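Local structure of PelD (Pseudomonas aeruginosa, 4EU0) at residues 41-46 with 122-127; 74-79 with 105-110; 186-191 with 265-270; 190-195 with 223-228. The protein binds cyclic di-GMP as an effector in pellicle formation, this fragment of the membrane protein carrying its GAF and GGDEF domains. All coordinates share one frame; numbering follows the deposited sequence.

Contact 1: 41-46 with 122-127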
loop_
_atom_site.group_PDB
_atom_site.type_symbol
_atom_site.label_atom_id
_atom_site.label_comp_id
_atom_site.label_asym_id
_atom_site.label_seq_id
_atom_site.Cartn_x
_atom_site.Cartn_y
_atom_site.Cartn_z
ATOM N N LEU A 41 -21.456 0.825 6.203
ATOM C CA LEU A 41 -22.128 -0.475 6.291
ATOM C C LEU A 41 -22.996 -0.579 7.538
ATOM O O LEU A 41 -22.659 -0.015 8.580
ATOM C CB LEU A 41 -21.105 -1.618 6.282
ATOM C CG LEU A 41 -20.041 -1.655 5.179
ATOM C CD1 LEU A 41 -19.198 -2.920 5.279
ATOM C CD2 LEU A 41 -20.663 -1.546 3.802
ATOM N N ARG A 42 -24.112 -1.293 7.419
ATOM C CA ARG A 42 -24.994 -1.516 8.560
ATOM C C ARG A 42 -25.064 -2.989 8.971
ATOM O O ARG A 42 -25.062 -3.299 10.168
ATOM C CB ARG A 42 -26.389 -0.932 8.301
ATOM C CG ARG A 42 -27.274 -0.809 9.547
ATOM C CD ARG A 42 -26.618 0.061 10.627
ATOM N NE ARG A 42 -27.548 0.442 11.689
ATOM C CZ ARG A 42 -27.830 -0.296 12.761
ATOM N NH1 ARG A 42 -27.260 -1.481 12.944
ATOM N NH2 ARG A 42 -28.695 0.157 13.658
ATOM N N ILE A 43 -25.143 -3.888 7.989
ATOM C CA ILE A 43 -25.064 -5.327 8.260
ATOM C C ILE A 43 -24.062 -5.988 7.316
ATOM O O ILE A 43 -24.200 -5.913 6.091
ATOM C CB ILE A 43 -26.439 -6.060 8.180
ATOM C CG1 ILE A 43 -27.558 -5.251 8.847
ATOM C CG2 ILE A 43 -26.340 -7.433 8.848
ATOM C CD1 ILE A 43 -28.960 -5.837 8.648
ATOM N N ALA A 44 -23.055 -6.638 7.902
ATOM C CA ALA A 44 -21.963 -7.236 7.136
ATOM C C ALA A 44 -21.233 -8.318 7.934
ATOM O O ALA A 44 -21.450 -8.468 9.142
ATOM C CB ALA A 44 -20.974 -6.154 6.684
ATOM N N GLY A 45 -20.369 -9.060 7.246
ATOM C CA GLY A 45 -19.549 -10.095 7.871
ATOM C C GLY A 45 -18.201 -10.223 7.191
ATOM O O GLY A 45 -18.068 -9.941 5.993
ATOM N N LEU A 46 -17.201 -10.641 7.962
ATOM C CA LEU A 46 -15.857 -10.875 7.440
ATOM C C LEU A 46 -15.492 -12.349 7.577
ATOM O O LEU A 46 -15.606 -12.922 8.660
ATOM C CB LEU A 46 -14.839 -10.015 8.185
ATOM C CG LEU A 46 -13.405 -9.996 7.642
ATOM C CD1 LEU A 46 -13.307 -9.296 6.283
ATOM C CD2 LEU A 46 -12.491 -9.324 8.646
ATOM N N ALA A 122 -18.630 -9.686 3.162
ATOM C CA ALA A 122 -19.975 -9.918 2.639
ATOM C C ALA A 122 -20.931 -8.918 3.263
ATOM O O ALA A 122 -21.105 -8.893 4.480
ATOM C CB ALA A 122 -20.433 -11.348 2.934
ATOM N N VAL A 123 -21.529 -8.073 2.430
ATOM C CA VAL A 123 -22.414 -7.021 2.927
ATOM C C VAL A 123 -23.869 -7.362 2.636
ATOM O O VAL A 123 -24.255 -7.515 1.477
ATOM C CB VAL A 123 -22.068 -5.644 2.326
ATOM C CG1 VAL A 123 -23.022 -4.581 2.866
ATOM C CG2 VAL A 123 -20.614 -5.268 2.627
ATOM N N GLU A 124 -24.661 -7.485 3.699
ATOM C CA GLU A 124 -26.090 -7.736 3.575
ATOM C C GLU A 124 -26.896 -6.444 3.483
ATOM O O GLU A 124 -27.909 -6.394 2.788
ATOM C CB GLU A 124 -26.622 -8.638 4.699
ATOM C CG GLU A 124 -25.707 -8.825 5.902
ATOM C CD GLU A 124 -24.799 -10.053 5.805
ATOM O OE1 GLU A 124 -24.844 -10.761 4.770
ATOM O OE2 GLU A 124 -24.046 -10.317 6.778
ATOM N N GLN A 125 -26.434 -5.402 4.173
ATOM C CA GLN A 125 -27.137 -4.121 4.176
ATOM C C GLN A 125 -26.200 -2.917 4.274
ATOM O O GLN A 125 -25.381 -2.807 5.188
ATOM C CB GLN A 125 -28.171 -4.078 5.309
ATOM C CG GLN A 125 -29.096 -2.854 5.283
ATOM C CD GLN A 125 -29.891 -2.697 6.561
ATOM O OE1 GLN A 125 -30.661 -3.580 6.941
ATOM N NE2 GLN A 125 -29.724 -1.556 7.225
ATOM N N MET A 126 -26.342 -2.015 3.311
ATOM C CA MET A 126 -25.747 -0.686 3.373
ATOM C C MET A 126 -26.796 0.272 2.822
ATOM O O MET A 126 -27.619 -0.138 2.004
ATOM C CB MET A 126 -24.461 -0.618 2.542
ATOM C CG MET A 126 -24.604 -1.219 1.155
ATOM S SD MET A 126 -23.064 -1.239 0.226
ATOM C CE MET A 126 -22.032 -2.411 1.067
ATOM N N PRO A 127 -26.793 1.538 3.286
ATOM C CA PRO A 127 -27.750 2.521 2.780
ATOM C C PRO A 127 -27.657 2.670 1.259
ATOM O O PRO A 127 -26.565 2.671 0.703
ATOM C CB PRO A 127 -27.323 3.823 3.467
ATOM C CG PRO A 127 -26.582 3.412 4.673
ATOM C CD PRO A 127 -25.959 2.081 4.372
#
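Ile43 and Gln125 pair where strand 43-48 of the GAF-domain antiparallel sheet meets the chain leaving strand 117-123, and the geometry here is that of classic beta bulges. Gln125 O accepts the N-H groups of both Arg42 and Ile43, while Ile43 O accepts those of Glu124 and Gln125; the register slips by one before Gly45 and Ala122 pair regularly. Beta-branched Ile43 suits this strand: its CG2, anti to the backbone N, meets Glu124 CG at 3.3 Å, the two side chains crossing at about a right angle. Glu124 pays for its place with a nearly eclipsed first torsion (chi1 15°). Its buried OE2 lies 3.6 Å from Ala44 C and has no partner in the model, which could raise the affinity of the carboxylate for a proton. On the face carrying Ala44 and Val123, Val123 CG2 packs 3.8 Å from Leu41 CD1 and 4.2 Å from Ala44 CB, apolar groups fitting a buried layer. Gln125 holds CG anti to its backbone N (chi1 -172°) and runs out extended, a polar side chain on the exposed side. Its OE1 lies 3.3 Å from Ile43 CD1, and its NE2 lies 3.5 Å from Arg42 CG.

Contact 2: 74-79 with 105-110. Unlike the reference sequence in segment 105-110: Ala105 (reference Gln).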
loop_
_atom_site.group_PDB
_atom_site.type_symbol
_atom_site.label_atom_id
_atom_site.label_comp_id
_atom_site.label_asym_id
_atom_site.label_seq_id
_atom_site.Cartn_x
_atom_site.Cartn_y
_atom_site.Cartn_z
ATOM N N LEU A 74 -24.583 -16.827 -5.235
ATOM C CA LEU A 74 -24.052 -16.401 -6.530
ATOM C C LEU A 74 -23.085 -15.218 -6.425
ATOM O O LEU A 74 -22.101 -15.156 -7.161
ATOM C CB LEU A 74 -25.189 -16.077 -7.510
ATOM C CG LEU A 74 -24.848 -15.605 -8.932
ATOM C CD1 LEU A 74 -23.948 -16.596 -9.672
ATOM C CD2 LEU A 74 -26.121 -15.343 -9.726
ATOM N N LEU A 75 -23.368 -14.292 -5.511
ATOM C CA LEU A 75 -22.514 -13.117 -5.323
ATOM C C LEU A 75 -21.161 -13.510 -4.720
ATOM O O LEU A 75 -20.111 -13.027 -5.157
ATOM C CB LEU A 75 -23.220 -12.062 -4.455
ATOM C CG LEU A 75 -22.753 -10.605 -4.552
ATOM C CD1 LEU A 75 -23.006 -10.023 -5.935
ATOM C CD2 LEU A 75 -23.433 -9.746 -3.482
ATOM N N VAL A 76 -21.200 -14.399 -3.731
ATOM C CA VAL A 76 -19.993 -14.912 -3.082
ATOM C C VAL A 76 -19.123 -15.677 -4.084
ATOM O O VAL A 76 -17.896 -15.516 -4.105
ATOM C CB VAL A 76 -20.350 -15.811 -1.863
ATOM C CG1 VAL A 76 -19.118 -16.512 -1.306
ATOM C CG2 VAL A 76 -21.040 -14.995 -0.770
ATOM N N ARG A 77 -19.760 -16.492 -4.924
ATOM C CA ARG A 77 -19.031 -17.291 -5.909
ATOM C C ARG A 77 -18.405 -16.452 -7.018
ATOM O O ARG A 77 -17.241 -16.662 -7.369
ATOM C CB ARG A 77 -19.900 -18.427 -6.485
ATOM C CG ARG A 77 -20.134 -19.604 -5.531
ATOM C CD ARG A 77 -18.881 -19.996 -4.725
ATOM N NE ARG A 77 -17.729 -20.336 -5.564
ATOM C CZ ARG A 77 -16.456 -20.199 -5.193
ATOM N NH1 ARG A 77 -16.145 -19.731 -3.991
ATOM N NH2 ARG A 77 -15.485 -20.536 -6.030
ATOM N N THR A 78 -19.162 -15.494 -7.553
ATOM C CA THR A 78 -18.647 -14.612 -8.600
ATOM C C THR A 78 -17.500 -13.756 -8.069
ATOM O O THR A 78 -16.517 -13.545 -8.771
ATOM C CB THR A 78 -19.728 -13.681 -9.192
ATOM O OG1 THR A 78 -20.299 -12.882 -8.149
ATOM C CG2 THR A 78 -20.823 -14.485 -9.877
ATOM N N CYS A 79 -17.639 -13.273 -6.832
ATOM C CA CYS A 79 -16.609 -12.462 -6.173
ATOM C C CYS A 79 -15.289 -13.218 -6.089
ATOM O O CYS A 79 -14.234 -12.693 -6.447
ATOM C CB CYS A 79 -17.057 -12.083 -4.758
ATOM S SG CYS A 79 -15.789 -11.274 -3.739
ATOM N N ALA A 105 -25.821 -7.744 -0.871
ATOM C CA ALA A 105 -25.722 -6.486 -1.612
ATOM C C ALA A 105 -24.378 -6.342 -2.325
ATOM O O ALA A 105 -24.332 -6.057 -3.524
ATOM C CB ALA A 105 -25.950 -5.302 -0.681
ATOM N N VAL A 106 -23.291 -6.507 -1.575
ATOM C CA VAL A 106 -21.932 -6.385 -2.112
ATOM C C VAL A 106 -21.034 -7.445 -1.488
ATOM O O VAL A 106 -21.138 -7.742 -0.290
ATOM C CB VAL A 106 -21.301 -4.982 -1.841
ATOM C CG1 VAL A 106 -19.922 -4.869 -2.498
ATOM C CG2 VAL A 106 -22.178 -3.871 -2.354
ATOM N N CYS A 107 -20.164 -8.021 -2.315
ATOM C CA CYS A 107 -19.063 -8.842 -1.838
ATOM C C CYS A 107 -17.731 -8.207 -2.207
ATOM O O CYS A 107 -17.505 -7.870 -3.372
ATOM C CB CYS A 107 -19.147 -10.240 -2.433
ATOM S SG CYS A 107 -20.336 -11.263 -1.611
ATOM N N VAL A 108 -16.857 -8.041 -1.214
ATOM C CA VAL A 108 -15.539 -7.440 -1.448
ATOM C C VAL A 108 -14.435 -8.410 -1.009
ATOM O O VAL A 108 -14.311 -8.710 0.181
ATOM C CB VAL A 108 -15.351 -6.072 -0.718
ATOM C CG1 VAL A 108 -14.143 -5.334 -1.279
ATOM C CG2 VAL A 108 -16.594 -5.190 -0.847
ATOM N N PRO A 109 -13.629 -8.906 -1.966
ATOM C CA PRO A 109 -12.541 -9.779 -1.557
ATOM C C PRO A 109 -11.354 -8.941 -1.093
ATOM O O PRO A 109 -11.141 -7.834 -1.601
ATOM C CB PRO A 109 -12.199 -10.514 -2.845
ATOM C CG PRO A 109 -12.437 -9.484 -3.909
ATOM C CD PRO A 109 -13.590 -8.628 -3.415
ATOM N N LEU A 110 -10.608 -9.454 -0.120
ATOM C CA LEU A 110 -9.380 -8.811 0.322
ATOM C C LEU A 110 -8.240 -9.564 -0.350
ATOM O O LEU A 110 -7.952 -10.722 -0.017
ATOM C CB LEU A 110 -9.261 -8.835 1.853
ATOM C CG LEU A 110 -10.110 -7.913 2.732
ATOM C CD1 LEU A 110 -11.623 -8.196 2.675
ATOM C CD2 LEU A 110 -9.619 -8.042 4.160
#
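Cys79 and Cys107 meet through their CB atoms, 3.6 Å apart, where helix 74-82 lies against strand 106-111 of the GAF-domain sheet. The helix and strand segments run in roughly the same direction, 29° apart, with axes 8.2 Å from each other at the nearest point. Such closeness suits small side chains at the centre.

The sulfur contacts come first. Cys107 SG stands beside its own backbone N, anti to the carbonyl carbon (chi1 -79°), and is received between Leu75 CG and Val76 CG2, each 3.9 Å from SG. Cys79 SG, anti to its backbone N (chi1 172°), reaches forward to Pro109 instead, 3.5 Å from CD and little farther from the ring atoms N, CB and CG. The rigid proline ring offers the sulfur a compact apolar surface. The two sulfurs are therefore turned to different neighbours and form no disulfide.

The second kind of contact is side chain against backbone. Leu75 CD2 lies 3.7 Å from Ala105 C, so the leucine covers the main chain where the strand begins; Ala105, which differs from the reference sequence, takes part through its backbone.

Leu75 and Cys79 point at the strand, Val76 reaches it from the flank through CG2, and Val86 of the neighbouring strand also touches Leu75 and Cys79. On the face of the sheet turned from helix 74-82, Val106 and Val108 pack on Phe136 and Ala143 of helix 133-150. With no hydrogen bond joining the two segments, helix and strand are held by shape and exclusion of water, a chemistry that fixes position through close fit rather than bond direction.

Contact 3: 186-191 with 265-270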
loop_
_atom_site.group_PDB
_atom_site.type_symbol
_atom_site.label_atom_id
_atom_site.label_comp_id
_atom_site.label_asym_id
_atom_site.label_seq_id
_atom_site.Cartn_x
_atom_site.Cartn_y
_atom_site.Cartn_z
ATOM N N CYS A 186 4.148 9.071 -5.608
ATOM C CA CYS A 186 5.370 9.631 -6.164
ATOM C C CYS A 186 6.558 8.778 -5.761
ATOM O O CYS A 186 6.641 8.345 -4.608
ATOM C CB CYS A 186 5.584 11.044 -5.621
ATOM S SG CYS A 186 6.788 12.009 -6.547
ATOM N N LEU A 187 7.462 8.548 -6.708
ATOM C CA LEU A 187 8.768 7.970 -6.423
ATOM C C LEU A 187 9.827 9.056 -6.539
ATOM O O LEU A 187 9.907 9.738 -7.564
ATOM C CB LEU A 187 9.128 6.877 -7.437
ATOM C CG LEU A 187 9.229 5.396 -7.091
ATOM C CD1 LEU A 187 9.819 4.643 -8.304
ATOM C CD2 LEU A 187 10.032 5.121 -5.813
ATOM N N TYR A 188 10.635 9.214 -5.498
ATOM C CA TYR A 188 11.814 10.057 -5.595
ATOM C C TYR A 188 13.056 9.191 -5.563
ATOM O O TYR A 188 13.129 8.224 -4.802
ATOM C CB TYR A 188 11.885 11.030 -4.422
ATOM C CG TYR A 188 11.012 12.262 -4.558
ATOM C CD1 TYR A 188 11.420 13.336 -5.333
ATOM C CD2 TYR A 188 9.801 12.367 -3.866
ATOM C CE1 TYR A 188 10.625 14.488 -5.454
ATOM C CE2 TYR A 188 8.993 13.515 -3.977
ATOM C CZ TYR A 188 9.419 14.564 -4.771
ATOM O OH TYR A 188 8.663 15.703 -4.892
ATOM N N ALA A 189 14.034 9.560 -6.376
ATOM C CA ALA A 189 15.359 8.952 -6.286
ATOM C C ALA A 189 16.341 10.056 -5.978
ATOM O O ALA A 189 16.459 11.009 -6.754
ATOM C CB ALA A 189 15.714 8.270 -7.580
ATOM N N PHE A 190 17.040 9.940 -4.852
ATOM C CA PHE A 190 18.081 10.897 -4.506
ATOM C C PHE A 190 19.427 10.274 -4.813
ATOM O O PHE A 190 19.847 9.330 -4.142
ATOM C CB PHE A 190 17.981 11.314 -3.032
ATOM C CG PHE A 190 16.670 11.951 -2.670
ATOM C CD1 PHE A 190 16.475 13.313 -2.849
ATOM C CD2 PHE A 190 15.635 11.198 -2.122
ATOM C CE1 PHE A 190 15.257 13.921 -2.527
ATOM C CE2 PHE A 190 14.413 11.797 -1.775
ATOM C CZ PHE A 190 14.223 13.153 -1.975
ATOM N N GLU A 191 20.084 10.770 -5.860
ATOM C CA GLU A 191 21.388 10.265 -6.245
ATOM C C GLU A 191 22.452 11.138 -5.599
ATOM O O GLU A 191 22.459 12.351 -5.777
ATOM C CB GLU A 191 21.540 10.267 -7.765
ATOM C CG GLU A 191 22.872 9.695 -8.236
ATOM C CD GLU A 191 23.127 9.895 -9.721
ATOM O OE1 GLU A 191 22.363 10.628 -10.389
ATOM O OE2 GLU A 191 24.118 9.314 -10.217
ATOM N N VAL A 265 23.444 16.234 -4.193
ATOM C CA VAL A 265 22.191 15.505 -4.356
ATOM C C VAL A 265 21.577 15.837 -5.717
ATOM O O VAL A 265 21.313 17.005 -6.011
ATOM C CB VAL A 265 21.183 15.808 -3.216
ATOM C CG1 VAL A 265 19.927 14.963 -3.363
ATOM C CG2 VAL A 265 21.813 15.556 -1.837
ATOM N N ARG A 266 21.376 14.808 -6.538
ATOM C CA ARG A 266 20.630 14.922 -7.800
ATOM C C ARG A 266 19.243 14.332 -7.559
ATOM O O ARG A 266 19.128 13.157 -7.218
ATOM C CB ARG A 266 21.330 14.143 -8.922
ATOM C CG ARG A 266 22.546 14.829 -9.536
ATOM C CD ARG A 266 22.634 14.530 -11.038
ATOM N NE ARG A 266 21.346 14.757 -11.697
ATOM C CZ ARG A 266 21.091 15.722 -12.578
ATOM N NH1 ARG A 266 22.046 16.567 -12.955
ATOM N NH2 ARG A 266 19.872 15.831 -13.097
ATOM N N ILE A 267 18.197 15.148 -7.697
ATOM C CA ILE A 267 16.819 14.692 -7.455
ATOM C C ILE A 267 16.148 14.257 -8.759
ATOM O O ILE A 267 16.155 14.991 -9.741
ATOM C CB ILE A 267 15.945 15.811 -6.825
ATOM C CG1 ILE A 267 16.582 16.351 -5.540
ATOM C CG2 ILE A 267 14.512 15.310 -6.558
ATOM C CD1 ILE A 267 16.122 17.777 -5.210
ATOM N N ARG A 268 15.575 13.058 -8.747
ATOM C CA ARG A 268 14.822 12.545 -9.874
ATOM C C ARG A 268 13.477 12.115 -9.332
ATOM O O ARG A 268 13.404 11.462 -8.303
ATOM C CB ARG A 268 15.552 11.350 -10.506
ATOM C CG ARG A 268 16.929 11.671 -11.102
ATOM C CD ARG A 268 17.892 10.470 -10.917
ATOM N NE ARG A 268 19.259 10.704 -11.412
ATOM C CZ ARG A 268 19.545 11.002 -12.676
ATOM N NH1 ARG A 268 18.566 11.123 -13.555
ATOM N NH2 ARG A 268 20.801 11.195 -13.068
ATOM N N GLN A 269 12.410 12.506 -10.015
ATOM C CA GLN A 269 11.051 12.266 -9.538
ATOM C C GLN A 269 10.260 11.520 -10.598
ATOM O O GLN A 269 10.399 11.793 -11.790
ATOM C CB GLN A 269 10.387 13.612 -9.221
ATOM C CG GLN A 269 9.004 13.538 -8.612
ATOM C CD GLN A 269 8.407 14.916 -8.311
ATOM O OE1 GLN A 269 9.109 15.924 -8.247
ATOM N NE2 GLN A 269 7.101 14.948 -8.104
ATOM N N TYR A 270 9.445 10.568 -10.158
ATOM C CA TYR A 270 8.554 9.832 -11.042
ATOM C C TYR A 270 7.159 9.808 -10.428
ATOM O O TYR A 270 6.954 9.221 -9.365
ATOM C CB TYR A 270 9.084 8.408 -11.250
ATOM C CG TYR A 270 8.254 7.563 -12.189
ATOM C CD1 TYR A 270 8.548 7.509 -13.549
ATOM C CD2 TYR A 270 7.179 6.819 -11.714
ATOM C CE1 TYR A 270 7.795 6.731 -14.412
ATOM C CE2 TYR A 270 6.411 6.035 -12.573
ATOM C CZ TYR A 270 6.726 6.005 -13.919
ATOM O OH TYR A 270 5.972 5.238 -14.778
#
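Tyr188 and Gln269 form a non-hydrogen-bonded pair between strands 185-192 and 265-272, antiparallel neighbours in the four-stranded sheet of the PelD GGDEF domain. Backbone bonds run in both directions at the flanking pairs Leu187-Tyr270, Ala189-Arg268 and Glu191-Arg266.

Gln269 can be traced outward from CB, which rests 3.9 Å from Tyr188 CE1. With CG anti to the backbone N (chi1 -175°), that methylene lies over one face of the tyrosine ring, 4.1 Å from its centroid, a CH-pi contact; it also abuts Cys186 SG. CD follows beside Tyr188 OH at 3.5 Å. At the tip, OE1 lies near Tyr188 CE1, while NE2 comes 3.3 Å from Cys186 SG and hydrogen-bonds to Gln240 OE1. A long amide thus supplies both an aliphatic cover for the ring and a polar end for helix 236-253. The phenol likewise reaches that helix, through a hydrogen bond with Ser239 O. The helix carries cyclic di-GMP-binding residues, and the side chain of Cys186 is about 7 Å from the bound ligand.

Along the same face, Ile267 CG2 touches the Tyr188 ring at its edge and Val265 CG1 the edge of Phe190, branched aliphatics packing against ring edges.

The reverse face is charged at its end. Glu191, fully extended, sends OE2 to Arg224, while Arg268 grips OE1 side-on, both nitrogens coming from the same face of the carboxylate plane. The carboxylate and guanidinium planes are 40° apart, yet OE1 lies in the guanidinium plane, held by Arg268 NE at 3.3 Å and by Arg268 NH2 at 3.2 Å.

Contact 4: 190-195 with 223-228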
loop_
_atom_site.group_PDB
_atom_site.type_symbol
_atom_site.label_atom_id
_atom_site.label_comp_id
_atom_site.label_asym_id
_atom_site.label_seq_id
_atom_site.Cartn_x
_atom_site.Cartn_y
_atom_site.Cartn_z
ATOM N N PHE A 190 17.040 9.940 -4.852
ATOM C CA PHE A 190 18.081 10.897 -4.506
ATOM C C PHE A 190 19.427 10.274 -4.813
ATOM O O PHE A 190 19.847 9.330 -4.142
ATOM C CB PHE A 190 17.981 11.314 -3.032
ATOM C CG PHE A 190 16.670 11.951 -2.670
ATOM C CD1 PHE A 190 16.475 13.313 -2.849
ATOM C CD2 PHE A 190 15.635 11.198 -2.122
ATOM C CE1 PHE A 190 15.257 13.921 -2.527
ATOM C CE2 PHE A 190 14.413 11.797 -1.775
ATOM C CZ PHE A 190 14.223 13.153 -1.975
ATOM N N GLU A 191 20.084 10.770 -5.860
ATOM C CA GLU A 191 21.388 10.265 -6.245
ATOM C C GLU A 191 22.452 11.138 -5.599
ATOM O O GLU A 191 22.459 12.351 -5.777
ATOM C CB GLU A 191 21.540 10.267 -7.765
ATOM C CG GLU A 191 22.872 9.695 -8.236
ATOM C CD GLU A 191 23.127 9.895 -9.721
ATOM O OE1 GLU A 191 22.363 10.628 -10.389
ATOM O OE2 GLU A 191 24.118 9.314 -10.217
ATOM N N LEU A 192 23.332 10.514 -4.823
ATOM C CA LEU A 192 24.294 11.265 -4.031
ATOM C C LEU A 192 25.654 11.229 -4.712
ATOM O O LEU A 192 26.384 10.238 -4.628
ATOM C CB LEU A 192 24.343 10.733 -2.592
ATOM C CG LEU A 192 22.964 10.500 -1.948
ATOM C CD1 LEU A 192 23.116 10.063 -0.489
ATOM C CD2 LEU A 192 22.068 11.718 -2.040
ATOM N N THR A 193 25.983 12.325 -5.388
ATOM C CA THR A 193 27.114 12.361 -6.312
ATOM C C THR A 193 28.420 12.824 -5.681
ATOM O O THR A 193 29.478 12.735 -6.307
ATOM C CB THR A 193 26.801 13.242 -7.541
ATOM O OG1 THR A 193 26.686 14.612 -7.138
ATOM C CG2 THR A 193 25.506 12.798 -8.194
ATOM N N ASP A 194 28.341 13.361 -4.464
ATOM C CA ASP A 194 29.531 13.844 -3.765
ATOM C C ASP A 194 29.778 12.938 -2.567
ATOM O O ASP A 194 29.032 12.994 -1.587
ATOM C CB ASP A 194 29.335 15.292 -3.305
ATOM C CG ASP A 194 30.622 15.937 -2.765
ATOM O OD1 ASP A 194 31.448 15.273 -2.090
ATOM O OD2 ASP A 194 30.802 17.139 -3.016
ATOM N N ALA A 195 30.837 12.129 -2.655
ATOM C CA ALA A 195 31.160 11.109 -1.646
ATOM C C ALA A 195 31.586 11.661 -0.283
ATOM O O ALA A 195 31.644 10.910 0.701
ATOM C CB ALA A 195 32.223 10.151 -2.183
ATOM N N GLY A 223 28.423 3.451 -8.910
ATOM C CA GLY A 223 28.927 3.270 -7.547
ATOM C C GLY A 223 28.424 4.289 -6.538
ATOM O O GLY A 223 28.927 4.355 -5.410
ATOM N N ARG A 224 27.428 5.077 -6.936
ATOM C CA ARG A 224 26.914 6.146 -6.088
ATOM C C ARG A 224 25.751 5.681 -5.244
ATOM O O ARG A 224 24.977 4.807 -5.658
ATOM C CB ARG A 224 26.493 7.348 -6.928
ATOM C CG ARG A 224 27.652 8.012 -7.639
ATOM C CD ARG A 224 27.277 9.399 -8.054
ATOM N NE ARG A 224 26.681 9.433 -9.379
ATOM C CZ ARG A 224 27.180 10.107 -10.410
ATOM N NH1 ARG A 224 28.295 10.815 -10.280
ATOM N NH2 ARG A 224 26.554 10.072 -11.576
ATOM N N ARG A 225 25.633 6.269 -4.058
ATOM C CA ARG A 225 24.481 6.027 -3.199
ATOM C C ARG A 225 23.242 6.573 -3.890
ATOM O O ARG A 225 23.239 7.702 -4.391
ATOM C CB ARG A 225 24.656 6.729 -1.852
ATOM C CG ARG A 225 25.862 6.293 -1.050
ATOM C CD ARG A 225 26.022 7.193 0.182
ATOM N NE ARG A 225 27.130 6.766 1.045
ATOM C CZ ARG A 225 27.033 5.842 1.995
ATOM N NH1 ARG A 225 25.879 5.221 2.218
ATOM N NH2 ARG A 225 28.096 5.525 2.730
ATOM N N VAL A 226 22.193 5.761 -3.927
ATOM C CA VAL A 226 20.888 6.216 -4.388
ATOM C C VAL A 226 19.902 5.821 -3.309
ATOM O O VAL A 226 19.850 4.646 -2.929
ATOM C CB VAL A 226 20.458 5.548 -5.713
ATOM C CG1 VAL A 226 19.000 5.888 -6.039
ATOM C CG2 VAL A 226 21.389 5.942 -6.865
ATOM N N LEU A 227 19.155 6.802 -2.805
ATOM C CA LEU A 227 18.061 6.518 -1.894
ATOM C C LEU A 227 16.740 6.689 -2.621
ATOM O O LEU A 227 16.388 7.793 -3.047
ATOM C CB LEU A 227 18.112 7.405 -0.659
ATOM C CG LEU A 227 17.033 7.023 0.366
ATOM C CD1 LEU A 227 17.382 5.717 1.095
ATOM C CD2 LEU A 227 16.879 8.111 1.359
ATOM N N LEU A 228 16.024 5.581 -2.775
ATOM C CA LEU A 228 14.699 5.603 -3.368
ATOM C C LEU A 228 13.686 5.818 -2.265
ATOM O O LEU A 228 13.767 5.189 -1.205
ATOM C CB LEU A 228 14.424 4.253 -4.010
ATOM C CG LEU A 228 13.656 4.090 -5.306
ATOM C CD1 LEU A 228 13.826 5.259 -6.288
ATOM C CD2 LEU A 228 14.142 2.749 -5.893
HETATM O O HOH W 1 27.576 8.314 -3.399
#
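Phe190 and Leu227 form an antiparallel hydrogen-bonded pair between strands 185-192 and 225-231 of the GGDEF-domain sheet, with bonds both ways between their backbones. Phe190 CD2 also brings the ring edge to 3.6 Å from the carbonyl oxygen Leu227 O. Farther along, Leu192 N donates to Arg225 O at 2.8 Å. Leu192 O and Arg225 N do not bond directly; a water bridges them, donating to Leu192 O at 2.6 Å and accepting from Arg225 N at 2.9 Å.

Apolar contacts line the face of Phe190, Leu192 and Leu227. Leu192 CD1 packs 3.9 Å from Arg225 CB, using the aliphatic base of an arginine whose tip goes on to Gln202 OE1. Leu205 of helix 198-207 covers both Phe190 and Leu227, so large hydrophobic residues fit here.

The face of Glu191 and Val226 carries the charged contact. Arg224 turns NE aside at its third torsion (chi3 -90°) and forms a salt bridge with Glu191 OE2, 2.7 Å from NE; a weak bond from Arg224 NH2 reaches the same oxygen. NE stands above the carboxylate plane, 40° out of it. Arginine suits this place because its length spans from the turn to a buried acid, whose negative charge it probably helps stabilise. Thr193 keeps OG1 bonded to Gly264 O and sets its methyl over the guanidinium: CG2 lies 3.6 Å above the Arg224 plane, offset toward the rim.

The four contacts fall into two pairs on opposite sides of the chain's centre. Contacts 1 and 2, centres 12 Å apart, belong to the GAF domain; contact 2 is nested within the loop closed by contact 1, and strands 117-123 and 106-111 sit side by side in the five-stranded sheet. Contacts 3 and 4 follow in the GGDEF domain, centres 10 Å apart. They share Phe190 and Glu191, because strand 185-192 lies between 265-272 and 225-231; one carboxylate oxygen of Glu191 goes to Arg268 of strand 265-272, the other to Arg224 just before strand 225-231. The pairs do not touch: contacts 2 and 3 are about 23 Å apart at their nearest atoms. Each domain thus has its own sheet, with cyclic di-GMP bound near contact 3.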